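Local coordinates for protein LbaCas13a H328A (C2c2) (Lachnospiraceae bacterium NK4A179, PDB 5WLH) that binds and probably matures CRISPR guide RNA and uses it to recognise and cleave RNA targets, as a Cas13a effector nuclease, at residues G617-F628 / V897-I908. Residues are numbered along the deposited sequence; the frame is centred on the assembly and turned at random.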
loop_
_atom_site.group_PDB
_atom_site.type_symbol
_atom_site.label_atom_id
_atom_site.label_comp_id
_atom_site.label_asym_id
_atom_site.label_seq_id
_atom_site.Cartn_x
_atom_site.Cartn_y
_atom_site.Cartn_z
ATOM N N GLY A 617 17.604 -26.280 7.320
ATOM C CA GLY A 617 17.874 -25.369 8.419
ATOM C C GLY A 617 19.030 -25.863 9.275
ATOM O O GLY A 617 19.128 -27.047 9.604
ATOM N N LYS A 618 19.919 -24.932 9.636
ATOM C CA LYS A 618 21.087 -25.245 10.456
ATOM C C LYS A 618 20.749 -25.418 11.929
ATOM O O LYS A 618 21.546 -26.010 12.668
ATOM C CB LYS A 618 22.140 -24.140 10.327
ATOM C CG LYS A 618 21.860 -22.926 11.213
ATOM C CD LYS A 618 22.705 -21.717 10.827
ATOM C CE LYS A 618 24.138 -21.853 11.310
ATOM N NZ LYS A 618 24.349 -21.239 12.652
ATOM N N TRP A 619 19.606 -24.898 12.373
ATOM C CA TRP A 619 19.220 -24.974 13.772
ATOM C C TRP A 619 18.816 -26.399 14.132
ATOM O O TRP A 619 18.822 -27.318 13.305
ATOM C CB TRP A 619 18.063 -24.015 14.060
ATOM C CG TRP A 619 16.865 -24.283 13.199
ATOM C CD1 TRP A 619 15.821 -25.122 13.477
ATOM C CD2 TRP A 619 16.587 -23.710 11.917
ATOM N NE1 TRP A 619 14.915 -25.115 12.438
ATOM C CE2 TRP A 619 15.366 -24.259 11.468
ATOM C CE3 TRP A 619 17.252 -22.786 11.099
ATOM C CZ2 TRP A 619 14.785 -23.903 10.248
ATOM C CZ3 TRP A 619 16.676 -22.442 9.883
ATOM C CH2 TRP A 619 15.456 -23.001 9.469
ATOM N N ASN A 620 18.423 -26.566 15.385
ATOM C CA ASN A 620 17.949 -27.848 15.891
ATOM C C ASN A 620 16.518 -28.048 15.411
ATOM O O ASN A 620 15.558 -27.664 16.081
ATOM C CB ASN A 620 18.043 -27.882 17.408
ATOM C CG ASN A 620 17.829 -29.259 17.962
ATOM O OD1 ASN A 620 17.132 -30.074 17.358
ATOM N ND2 ASN A 620 18.426 -29.534 19.122
ATOM N N LYS A 621 16.372 -28.659 14.234
ATOM C CA LYS A 621 15.039 -28.846 13.669
ATOM C C LYS A 621 14.199 -29.759 14.537
ATOM O O LYS A 621 12.978 -29.593 14.609
ATOM C CB LYS A 621 15.124 -29.423 12.253
ATOM C CG LYS A 621 15.940 -28.595 11.272
ATOM C CD LYS A 621 15.965 -29.285 9.909
ATOM C CE LYS A 621 16.022 -30.808 10.060
ATOM N NZ LYS A 621 16.994 -31.431 9.122
ATOM N N GLU A 622 14.826 -30.731 15.200
ATOM C CA GLU A 622 14.061 -31.611 16.072
ATOM C C GLU A 622 13.472 -30.834 17.239
ATOM O O GLU A 622 12.332 -31.076 17.643
ATOM C CB GLU A 622 14.946 -32.759 16.568
ATOM C CG GLU A 622 15.323 -33.747 15.462
ATOM C CD GLU A 622 16.408 -33.222 14.525
ATOM O OE1 GLU A 622 17.314 -32.492 14.988
ATOM O OE2 GLU A 622 16.351 -33.538 13.320
ATOM N N LEU A 623 14.237 -29.889 17.790
ATOM C CA LEU A 623 13.724 -29.086 18.895
ATOM C C LEU A 623 12.532 -28.241 18.450
ATOM O O LEU A 623 11.459 -28.293 19.061
ATOM C CB LEU A 623 14.840 -28.208 19.457
ATOM C CG LEU A 623 14.439 -27.096 20.435
ATOM C CD1 LEU A 623 13.709 -27.633 21.668
ATOM C CD2 LEU A 623 15.667 -26.284 20.819
ATOM N N ILE A 624 12.700 -27.474 17.369
ATOM C CA ILE A 624 11.622 -26.608 16.892
ATOM C C ILE A 624 10.390 -27.433 16.538
ATOM O O ILE A 624 9.260 -27.075 16.891
ATOM C CB ILE A 624 12.104 -25.762 15.694
ATOM C CG1 ILE A 624 13.367 -24.979 16.053
ATOM C CG2 ILE A 624 10.992 -24.805 15.231
ATOM C CD1 ILE A 624 13.181 -23.984 17.194
ATOM N N SER A 625 10.591 -28.560 15.850
ATOM C CA SER A 625 9.479 -29.429 15.486
ATOM C C SER A 625 8.772 -29.978 16.716
ATOM O O SER A 625 7.540 -30.072 16.742
ATOM C CB SER A 625 9.984 -30.577 14.608
ATOM O OG SER A 625 9.005 -31.598 14.527
ATOM N N ALA A 626 9.535 -30.364 17.741
ATOM C CA ALA A 626 8.913 -30.864 18.964
ATOM C C ALA A 626 8.177 -29.758 19.699
ATOM O O ALA A 626 7.145 -30.014 20.334
ATOM C CB ALA A 626 9.971 -31.497 19.876
ATOM N N MET A 627 8.690 -28.532 19.637
ATOM C CA MET A 627 7.966 -27.418 20.242
ATOM C C MET A 627 6.667 -27.145 19.502
ATOM O O MET A 627 5.635 -26.871 20.129
ATOM C CB MET A 627 8.839 -26.171 20.267
ATOM C CG MET A 627 9.910 -26.201 21.334
ATOM S SD MET A 627 10.892 -24.697 21.356
ATOM C CE MET A 627 9.848 -23.570 22.295
ATOM N N PHE A 628 6.689 -27.232 18.169
ATOM C CA PHE A 628 5.449 -27.082 17.419
ATOM C C PHE A 628 4.442 -28.150 17.815
ATOM O O PHE A 628 3.272 -27.848 18.075
ATOM C CB PHE A 628 5.698 -27.148 15.916
ATOM C CG PHE A 628 4.438 -27.008 15.110
ATOM C CD1 PHE A 628 3.840 -25.763 14.954
ATOM C CD2 PHE A 628 3.828 -28.112 14.542
ATOM C CE1 PHE A 628 2.672 -25.633 14.226
ATOM C CE2 PHE A 628 2.665 -27.988 13.815
ATOM C CZ PHE A 628 2.078 -26.740 13.664
ATOM N N VAL A 897 5.476 -30.359 9.521
ATOM C CA VAL A 897 6.389 -29.392 10.126
ATOM C C VAL A 897 7.684 -30.069 10.552
ATOM O O VAL A 897 8.770 -29.490 10.426
ATOM C CB VAL A 897 5.712 -28.675 11.305
ATOM C CG1 VAL A 897 6.745 -27.873 12.122
ATOM C CG2 VAL A 897 4.624 -27.770 10.766
ATOM N N ALA A 898 7.598 -31.308 11.047
ATOM C CA ALA A 898 8.811 -32.024 11.442
ATOM C C ALA A 898 9.788 -32.133 10.278
ATOM O O ALA A 898 11.000 -31.983 10.457
ATOM C CB ALA A 898 8.448 -33.414 11.974
ATOM N N GLY A 899 9.278 -32.364 9.073
ATOM C CA GLY A 899 10.114 -32.540 7.906
ATOM C C GLY A 899 10.340 -31.312 7.050
ATOM O O GLY A 899 10.869 -31.447 5.939
ATOM N N SER A 900 9.970 -30.117 7.520
ATOM C CA SER A 900 10.082 -28.899 6.720
ATOM C C SER A 900 10.746 -27.784 7.525
ATOM O O SER A 900 10.129 -27.202 8.427
ATOM C CB SER A 900 8.705 -28.454 6.224
ATOM O OG SER A 900 8.792 -27.203 5.565
ATOM N N SER A 901 11.989 -27.464 7.169
ATOM C CA SER A 901 12.630 -26.248 7.668
ATOM C C SER A 901 11.809 -25.001 7.344
ATOM O O SER A 901 11.736 -24.069 8.155
ATOM C CB SER A 901 14.031 -26.118 7.071
ATOM O OG SER A 901 14.934 -26.993 7.715
ATOM N N GLU A 902 11.180 -24.962 6.166
ATOM C CA GLU A 902 10.432 -23.765 5.781
ATOM C C GLU A 902 9.179 -23.587 6.633
ATOM O O GLU A 902 8.870 -22.466 7.055
ATOM C CB GLU A 902 10.075 -23.809 4.296
ATOM C CG GLU A 902 9.305 -22.572 3.823
ATOM C CD GLU A 902 10.168 -21.327 3.747
ATOM O OE1 GLU A 902 11.419 -21.458 3.757
ATOM O OE2 GLU A 902 9.591 -20.215 3.671
ATOM N N LEU A 903 8.436 -24.671 6.893
ATOM C CA LEU A 903 7.304 -24.554 7.813
ATOM C C LEU A 903 7.771 -24.107 9.193
ATOM O O LEU A 903 7.113 -23.288 9.845
ATOM C CB LEU A 903 6.540 -25.876 7.907
ATOM C CG LEU A 903 5.581 -26.150 6.743
ATOM C CD1 LEU A 903 4.902 -27.508 6.904
ATOM C CD2 LEU A 903 4.526 -25.023 6.576
ATOM N N GLN A 904 8.923 -24.608 9.651
ATOM C CA GLN A 904 9.440 -24.160 10.941
ATOM C C GLN A 904 9.711 -22.655 10.958
ATOM O O GLN A 904 9.501 -21.990 11.981
ATOM C CB GLN A 904 10.686 -24.963 11.300
ATOM C CG GLN A 904 10.329 -26.443 11.549
ATOM C CD GLN A 904 11.546 -27.284 11.930
ATOM O OE1 GLN A 904 12.621 -26.754 12.198
ATOM N NE2 GLN A 904 11.383 -28.596 11.906
ATOM N N LYS A 905 10.182 -22.098 9.844
ATOM C CA LYS A 905 10.380 -20.654 9.778
ATOM C C LYS A 905 9.064 -19.902 9.927
ATOM O O LYS A 905 8.979 -18.925 10.682
ATOM C CB LYS A 905 11.034 -20.256 8.457
ATOM C CG LYS A 905 12.429 -20.776 8.214
ATOM C CD LYS A 905 12.860 -20.202 6.861
ATOM C CE LYS A 905 13.901 -21.042 6.199
ATOM N NZ LYS A 905 14.126 -20.532 4.824
ATOM N N TRP A 906 8.043 -20.294 9.157
ATOM C CA TRP A 906 6.749 -19.621 9.279
ATOM C C TRP A 906 6.236 -19.712 10.704
ATOM O O TRP A 906 5.649 -18.762 11.234
ATOM C CB TRP A 906 5.724 -20.237 8.330
ATOM C CG TRP A 906 5.954 -19.885 6.925
ATOM C CD1 TRP A 906 6.561 -20.658 5.978
ATOM C CD2 TRP A 906 5.598 -18.659 6.279
ATOM N NE1 TRP A 906 6.599 -19.989 4.776
ATOM C CE2 TRP A 906 6.009 -18.761 4.934
ATOM C CE3 TRP A 906 4.967 -17.487 6.706
ATOM C CZ2 TRP A 906 5.822 -17.733 4.015
ATOM C CZ3 TRP A 906 4.771 -16.470 5.789
ATOM C CH2 TRP A 906 5.196 -16.600 4.460
ATOM N N TYR A 907 6.435 -20.867 11.328
ATOM C CA TYR A 907 6.048 -21.058 12.713
ATOM C C TYR A 907 6.725 -20.055 13.629
ATOM O O TYR A 907 6.053 -19.281 14.321
ATOM C CB TYR A 907 6.391 -22.484 13.132
ATOM C CG TYR A 907 6.207 -22.750 14.600
ATOM C CD1 TYR A 907 5.072 -22.307 15.279
ATOM C CD2 TYR A 907 7.156 -23.489 15.303
ATOM C CE1 TYR A 907 4.909 -22.570 16.638
ATOM C CE2 TYR A 907 7.002 -23.759 16.644
ATOM C CZ TYR A 907 5.873 -23.312 17.310
ATOM O OH TYR A 907 5.724 -23.594 18.654
ATOM N N ILE A 908 8.060 -20.072 13.675
ATOM C CA ILE A 908 8.759 -19.233 14.644
ATOM C C ILE A 908 8.535 -17.752 14.346
ATOM O O ILE A 908 8.321 -16.956 15.262
ATOM C CB ILE A 908 10.254 -19.588 14.686
ATOM C CG1 ILE A 908 10.423 -21.020 15.215
ATOM C CG2 ILE A 908 11.035 -18.594 15.555
ATOM C CD1 ILE A 908 9.841 -21.206 16.649
#
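F628 and Y907 meet as a T-shaped pair, centroids 5.0 Å apart and planes at 79°, with F628 CD1 standing 3.6 Å above the centre of the Y907 ring. F628 CB also makes a CH-pi contact with that ring, while V897 CG2 lies over one face of F628, 3.6 Å from CE2. With CG anti to the backbone N (chi1 180°), the phenyl group of F628 is sent out to meet Y907 with its edge and V897 with one face. Beside these rings, I624 CG2 touches I908 CG1 at 3.8 Å and also packs against Y907.

Q904 carries the packing into the polar part. Its chain, extended beyond CG, brings the amide to the indole of W619, where NE1 donates to Q904 OE1 at 2.8 Å. The bond is nearly straight (173°) and lies in the indole plane, which fixes the ring edge-on to the amide oxygen. Q904 NE2 donates to V897 O at 3.1 Å and weakly to K621 O, so both ends of the buried amide are engaged. At the start of helix 901-911, G617 N donates to S901 OG at 2.8 Å; K905, salt-bridged to E902 and D605, passes its aliphatic chain near W619.

An aromatic pair within an apolar patch thus joins helices 621-632 and 901-911. To this the Q904 amide adds orientation-dependent polar links from helix 901-911 to the W619 loop and the C-terminal end of helix 891-898, but only a weak one to helix 621-632 itself.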